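Local structure of mannan endo-1,6-alpha-mannosidase (Chaetomium thermophilum, 6RY0) at residues W155-A167 with F202-K214. The protein probably acts as a family 76 transglycosidase that cleaves alpha-1,6-mannosidic linkages and helps transfer GPI-anchored glycoproteins into the fungal cell wall. Sequence-based numbering, arbitrary orientation. Where two conformers were deposited one is given.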
loop_
_atom_site.group_PDB
_atom_site.type_symbol
_atom_site.label_atom_id
_atom_site.label_comp_id
_atom_site.label_asym_id
_atom_site.label_seq_id
_atom_site.Cartn_x
_atom_site.Cartn_y
_atom_site.Cartn_z
ATOM N N TRP A 155 13.843 -1.052 10.421
ATOM C CA TRP A 155 12.535 -1.122 9.799
ATOM C C TRP A 155 11.373 -1.044 10.796
ATOM O O TRP A 155 10.439 -0.265 10.620
ATOM C CB TRP A 155 12.387 -2.372 8.920
ATOM C CG TRP A 155 13.462 -2.552 7.908
ATOM C CD1 TRP A 155 14.136 -3.720 7.692
ATOM C CD2 TRP A 155 13.936 -1.609 6.924
ATOM N NE1 TRP A 155 15.005 -3.567 6.645
ATOM C CE2 TRP A 155 14.909 -2.285 6.156
ATOM C CE3 TRP A 155 13.659 -0.276 6.622
ATOM C CZ2 TRP A 155 15.610 -1.650 5.143
ATOM C CZ3 TRP A 155 14.361 0.356 5.617
ATOM C CH2 TRP A 155 15.318 -0.329 4.888
ATOM N N LEU A 156 11.410 -1.864 11.846
ATOM C CA LEU A 156 10.342 -1.842 12.816
ATOM C C LEU A 156 10.243 -0.443 13.453
ATOM O O LEU A 156 9.150 0.100 13.611
ATOM C CB LEU A 156 10.541 -2.908 13.892
ATOM C CG LEU A 156 9.526 -2.890 15.050
ATOM C CD1 LEU A 156 8.128 -3.168 14.580
ATOM C CD2 LEU A 156 9.931 -3.888 16.115
ATOM N N ALA A 157 11.388 0.133 13.813
ATOM C CA ALA A 157 11.417 1.457 14.416
ATOM C C ALA A 157 10.796 2.520 13.508
ATOM O O ALA A 157 10.156 3.455 13.994
ATOM C CB ALA A 157 12.829 1.847 14.776
ATOM N N LEU A 158 11.021 2.413 12.206
ATOM C CA LEU A 158 10.422 3.360 11.269
ATOM C C LEU A 158 8.914 3.210 11.226
ATOM O O LEU A 158 8.174 4.211 11.228
ATOM C CB LEU A 158 11.033 3.179 9.874
ATOM C CG LEU A 158 12.464 3.718 9.728
ATOM C CD1 LEU A 158 13.111 3.143 8.500
ATOM C CD2 LEU A 158 12.472 5.249 9.712
ATOM N N ALA A 159 8.420 1.969 11.168
ATOM C CA ALA A 159 6.978 1.745 11.226
ATOM C C ALA A 159 6.378 2.282 12.517
ATOM O O ALA A 159 5.322 2.910 12.518
ATOM C CB ALA A 159 6.692 0.263 11.059
ATOM N N GLN A 160 7.049 2.021 13.638
ATOM C CA GLN A 160 6.604 2.537 14.919
ATOM C C GLN A 160 6.571 4.055 14.957
ATOM O O GLN A 160 5.683 4.638 15.569
ATOM C CB GLN A 160 7.532 2.053 16.049
ATOM C CG GLN A 160 7.419 0.577 16.325
ATOM C CD GLN A 160 8.430 0.139 17.347
ATOM O OE1 GLN A 160 9.602 0.477 17.261
ATOM N NE2 GLN A 160 7.982 -0.638 18.312
ATOM N N ALA A 161 7.538 4.713 14.309
ATOM C CA ALA A 161 7.564 6.170 14.302
ATOM C C ALA A 161 6.399 6.740 13.516
ATOM O O ALA A 161 5.749 7.680 13.955
ATOM C CB ALA A 161 8.872 6.668 13.735
ATOM N N VAL A 162 6.131 6.166 12.351
ATOM C CA VAL A 162 4.967 6.598 11.583
ATOM C C VAL A 162 3.699 6.431 12.397
ATOM O O VAL A 162 2.909 7.367 12.530
ATOM C CB VAL A 162 4.885 5.887 10.211
ATOM C CG1 VAL A 162 3.566 6.209 9.539
ATOM C CG2 VAL A 162 6.072 6.281 9.349
ATOM N N TRP A 163 3.497 5.248 12.955
ATOM C CA TRP A 163 2.295 4.983 13.712
ATOM C C TRP A 163 2.165 5.959 14.889
ATOM O O TRP A 163 1.094 6.494 15.156
ATOM C CB TRP A 163 2.301 3.517 14.188
ATOM C CG TRP A 163 1.057 3.167 14.984
ATOM C CD1 TRP A 163 -0.118 2.687 14.493
ATOM C CD2 TRP A 163 0.875 3.332 16.375
ATOM N NE1 TRP A 163 -1.026 2.551 15.494
ATOM C CE2 TRP A 163 -0.443 2.955 16.667
ATOM C CE3 TRP A 163 1.714 3.750 17.422
ATOM C CZ2 TRP A 163 -0.953 3.008 17.960
ATOM C CZ3 TRP A 163 1.227 3.801 18.687
ATOM C CH2 TRP A 163 -0.102 3.444 18.956
ATOM N N THR A 164 3.274 6.170 15.619
ATOM C CA THR A 164 3.238 7.027 16.788
ATOM C C THR A 164 2.867 8.459 16.405
ATOM O O THR A 164 2.042 9.099 17.079
ATOM C CB THR A 164 4.578 6.964 17.531
ATOM O OG1 THR A 164 4.763 5.652 18.065
ATOM C CG2 THR A 164 4.588 7.975 18.670
ATOM N N THR A 165 3.444 8.996 15.343
ATOM C CA THR A 165 3.088 10.327 14.907
ATOM C C THR A 165 1.635 10.394 14.481
ATOM O O THR A 165 0.979 11.437 14.670
ATOM C CB THR A 165 4.009 10.878 13.810
ATOM O OG1 THR A 165 3.846 10.140 12.597
ATOM C CG2 THR A 165 5.462 10.948 14.248
ATOM N N GLN A 166 1.103 9.321 13.920
ATOM C CA GLN A 166 -0.299 9.268 13.507
ATOM C C GLN A 166 -1.249 9.136 14.681
ATOM O O GLN A 166 -2.401 9.535 14.572
ATOM C CB GLN A 166 -0.515 8.162 12.457
ATOM C CG GLN A 166 0.128 8.531 11.157
ATOM C CD GLN A 166 -0.120 7.613 10.031
ATOM O OE1 GLN A 166 -0.750 6.589 10.191
ATOM N NE2 GLN A 166 0.333 8.008 8.854
ATOM N N ALA A 167 -0.763 8.600 15.796
ATOM C CA ALA A 167 -1.524 8.478 17.042
ATOM C C ALA A 167 -1.462 9.745 17.893
ATOM O O ALA A 167 -2.136 9.845 18.900
ATOM C CB ALA A 167 -0.995 7.311 17.851
ATOM N N PHE A 202 -3.423 4.015 8.924
ATOM C CA PHE A 202 -3.165 3.995 10.363
ATOM C C PHE A 202 -3.687 2.717 11.016
ATOM O O PHE A 202 -3.025 2.107 11.850
ATOM C CB PHE A 202 -3.732 5.281 10.971
ATOM C CG PHE A 202 -3.567 5.407 12.462
ATOM C CD1 PHE A 202 -2.335 5.307 13.074
ATOM C CD2 PHE A 202 -4.655 5.668 13.261
ATOM C CE1 PHE A 202 -2.188 5.469 14.439
ATOM C CE2 PHE A 202 -4.495 5.830 14.632
ATOM C CZ PHE A 202 -3.291 5.708 15.221
ATOM N N PHE A 203 -4.891 2.287 10.596
ATOM C CA PHE A 203 -5.478 1.039 11.035
ATOM C C PHE A 203 -4.566 -0.138 10.701
ATOM O O PHE A 203 -4.267 -0.974 11.545
ATOM C CB PHE A 203 -6.838 0.873 10.360
ATOM C CG PHE A 203 -7.413 -0.512 10.481
ATOM C CD1 PHE A 203 -7.736 -1.044 11.722
ATOM C CD2 PHE A 203 -7.626 -1.300 9.366
ATOM C CE1 PHE A 203 -8.220 -2.326 11.843
ATOM C CE2 PHE A 203 -8.132 -2.587 9.464
ATOM C CZ PHE A 203 -8.419 -3.097 10.708
ATOM N N ASP A 204 -4.177 -0.229 9.425
ATOM C CA ASP A 204 -3.362 -1.350 8.983
ATOM C C ASP A 204 -2.035 -1.398 9.729
ATOM O O ASP A 204 -1.588 -2.456 10.155
ATOM C CB ASP A 204 -3.115 -1.188 7.455
ATOM C CG ASP A 204 -2.434 -2.381 6.849
ATOM O OD1 ASP A 204 -3.097 -3.461 6.849
ATOM O OD2 ASP A 204 -1.298 -2.236 6.336
ATOM N N LEU A 205 -1.381 -0.248 9.897
ATOM C CA LEU A 205 -0.128 -0.197 10.665
ATOM C C LEU A 205 -0.330 -0.650 12.079
ATOM O O LEU A 205 0.503 -1.378 12.629
ATOM C CB LEU A 205 0.466 1.215 10.712
ATOM C CG LEU A 205 1.199 1.592 9.437
ATOM C CD1 LEU A 205 1.561 3.053 9.420
ATOM C CD2 LEU A 205 2.461 0.755 9.215
ATOM N N GLY A 206 -1.400 -0.191 12.719
ATOM C CA GLY A 206 -1.664 -0.615 14.089
ATOM C C GLY A 206 -1.871 -2.113 14.211
ATOM O O GLY A 206 -1.323 -2.768 15.098
ATOM N N ALA A 207 -2.652 -2.673 13.301
ATOM C CA ALA A 207 -2.929 -4.110 13.335
ATOM C C ALA A 207 -1.638 -4.915 13.143
ATOM O O ALA A 207 -1.399 -5.920 13.800
ATOM C CB ALA A 207 -3.942 -4.440 12.284
ATOM N N ARG A 208 -0.818 -4.465 12.210
ATOM C CA ARG A 208 0.431 -5.152 11.895
ATOM C C ARG A 208 1.457 -4.988 13.000
ATOM O O ARG A 208 2.183 -5.937 13.338
ATOM C CB ARG A 208 0.978 -4.657 10.552
ATOM C CG ARG A 208 0.063 -5.077 9.417
ATOM C CD ARG A 208 0.314 -4.334 8.137
ATOM N NE ARG A 208 1.558 -4.720 7.511
ATOM C CZ ARG A 208 2.002 -4.161 6.393
ATOM N NH1 ARG A 208 1.329 -3.172 5.787
ATOM N NH2 ARG A 208 3.142 -4.579 5.862
ATOM N N LEU A 209 1.529 -3.812 13.604
ATOM C CA LEU A 209 2.431 -3.622 14.741
ATOM C C LEU A 209 1.996 -4.464 15.913
ATOM O O LEU A 209 2.842 -5.009 16.632
ATOM C CB LEU A 209 2.555 -2.135 15.089
ATOM C CG LEU A 209 3.435 -1.347 14.122
ATOM C CD1 LEU A 209 3.187 0.164 14.247
ATOM C CD2 LEU A 209 4.913 -1.672 14.340
ATOM N N ALA A 210 0.695 -4.576 16.136
ATOM C CA ALA A 210 0.201 -5.469 17.192
ATOM C C ALA A 210 0.669 -6.897 16.969
ATOM O O ALA A 210 1.200 -7.540 17.865
ATOM C CB ALA A 210 -1.312 -5.436 17.260
ATOM N N ARG A 211 0.468 -7.406 15.754
ATOM C CA ARG A 211 0.849 -8.790 15.507
ATOM C C ARG A 211 2.366 -8.990 15.673
ATOM O O ARG A 211 2.820 -10.000 16.206
ATOM C CB ARG A 211 0.386 -9.263 14.133
ATOM C CG ARG A 211 0.623 -10.754 13.936
ATOM C CD ARG A 211 0.205 -11.241 12.580
ATOM N NE ARG A 211 0.380 -12.676 12.422
ATOM C CZ ARG A 211 1.428 -13.266 11.854
ATOM N NH1 ARG A 211 2.457 -12.574 11.416
ATOM N NH2 ARG A 211 1.425 -14.592 11.681
ATOM N N TYR A 212 3.142 -8.053 15.160
ATOM C CA TYR A 212 4.583 -8.247 15.176
ATOM C C TYR A 212 5.126 -8.171 16.602
ATOM O O TYR A 212 5.931 -8.992 17.024
ATOM C CB TYR A 212 5.273 -7.198 14.294
ATOM C CG TYR A 212 6.754 -7.450 14.106
ATOM C CD1 TYR A 212 7.682 -7.097 15.068
ATOM C CD2 TYR A 212 7.224 -8.068 12.953
ATOM C CE1 TYR A 212 9.025 -7.375 14.915
ATOM C CE2 TYR A 212 8.589 -8.338 12.781
ATOM C CZ TYR A 212 9.481 -7.992 13.776
ATOM O OH TYR A 212 10.824 -8.265 13.624
ATOM N N THR A 213 4.732 -7.137 17.322
ATOM C CA THR A 213 5.292 -6.824 18.643
ATOM C C THR A 213 4.592 -7.492 19.801
ATOM O O THR A 213 5.137 -7.503 20.906
ATOM C CB THR A 213 5.273 -5.315 18.910
ATOM O OG1 THR A 213 3.926 -4.881 19.116
ATOM C CG2 THR A 213 5.975 -4.480 17.855
ATOM N N LYS A 214 3.355 -7.953 19.586
ATOM C CA LYS A 214 2.486 -8.495 20.610
ATOM C C LYS A 214 2.123 -7.428 21.651
ATOM O O LYS A 214 1.827 -7.735 22.796
ATOM C CB LYS A 214 3.078 -9.748 21.251
ATOM C CG LYS A 214 3.347 -10.841 20.168
ATOM C CD LYS A 214 4.158 -11.998 20.691
ATOM C CE LYS A 214 4.470 -13.023 19.630
ATOM N NZ LYS A 214 3.262 -13.647 19.046
HETATM O O HOH W 1 -3.845 2.228 14.555
#
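Phe202 forms an offset stack with the five-membered ring of Trp163. Its CE1 comes over one face of the indole, near the rim, 3.3 Å from Trp163 NE1, and the planes are 27° apart. With CG anti to the backbone N (chi1 179°), the ring reaches toward the C-terminal end of helix 155-167, where CZ meets Ala167 CB at 3.8 Å. Gln166 runs past Phe202 in the opposite direction and puts OE1 3.3 Å from Phe202 CB. A water, in plane at the indole edge, accepts from Trp163 NE1 at 3.0 Å and donates to Phe202 O; it also lies over the centre of the Phe202 ring, on the face away from Gln166 O. With an alanine here, the indole would probably lose its stacking partner and a gap open beside Gln166 and Ala167. Leu205 meets Val162 through CD1, and its CB lies at the edge of the Trp163 ring. Gly206 has no side chain; a CB there would be tight against Trp163 NE1, 3.5 Å from Gly206 CA. Leu209 splits its methyls: CD1 touches Trp163 CB at 3.5 Å, CD2 touches Leu156 CD1 at 3.6 Å. Tyr212 CE1 lies against Leu156 CD2, and Thr213 CG2 faces Leu156 CD1. Helix 216-231 also touches Phe202 and Leu209. Trp163 and Leu209 pack knobs-into-holes, joining helix 155-167 to helix 196-213, the next in the chain, at -130° in the (alpha/alpha)6 barrel of family 76.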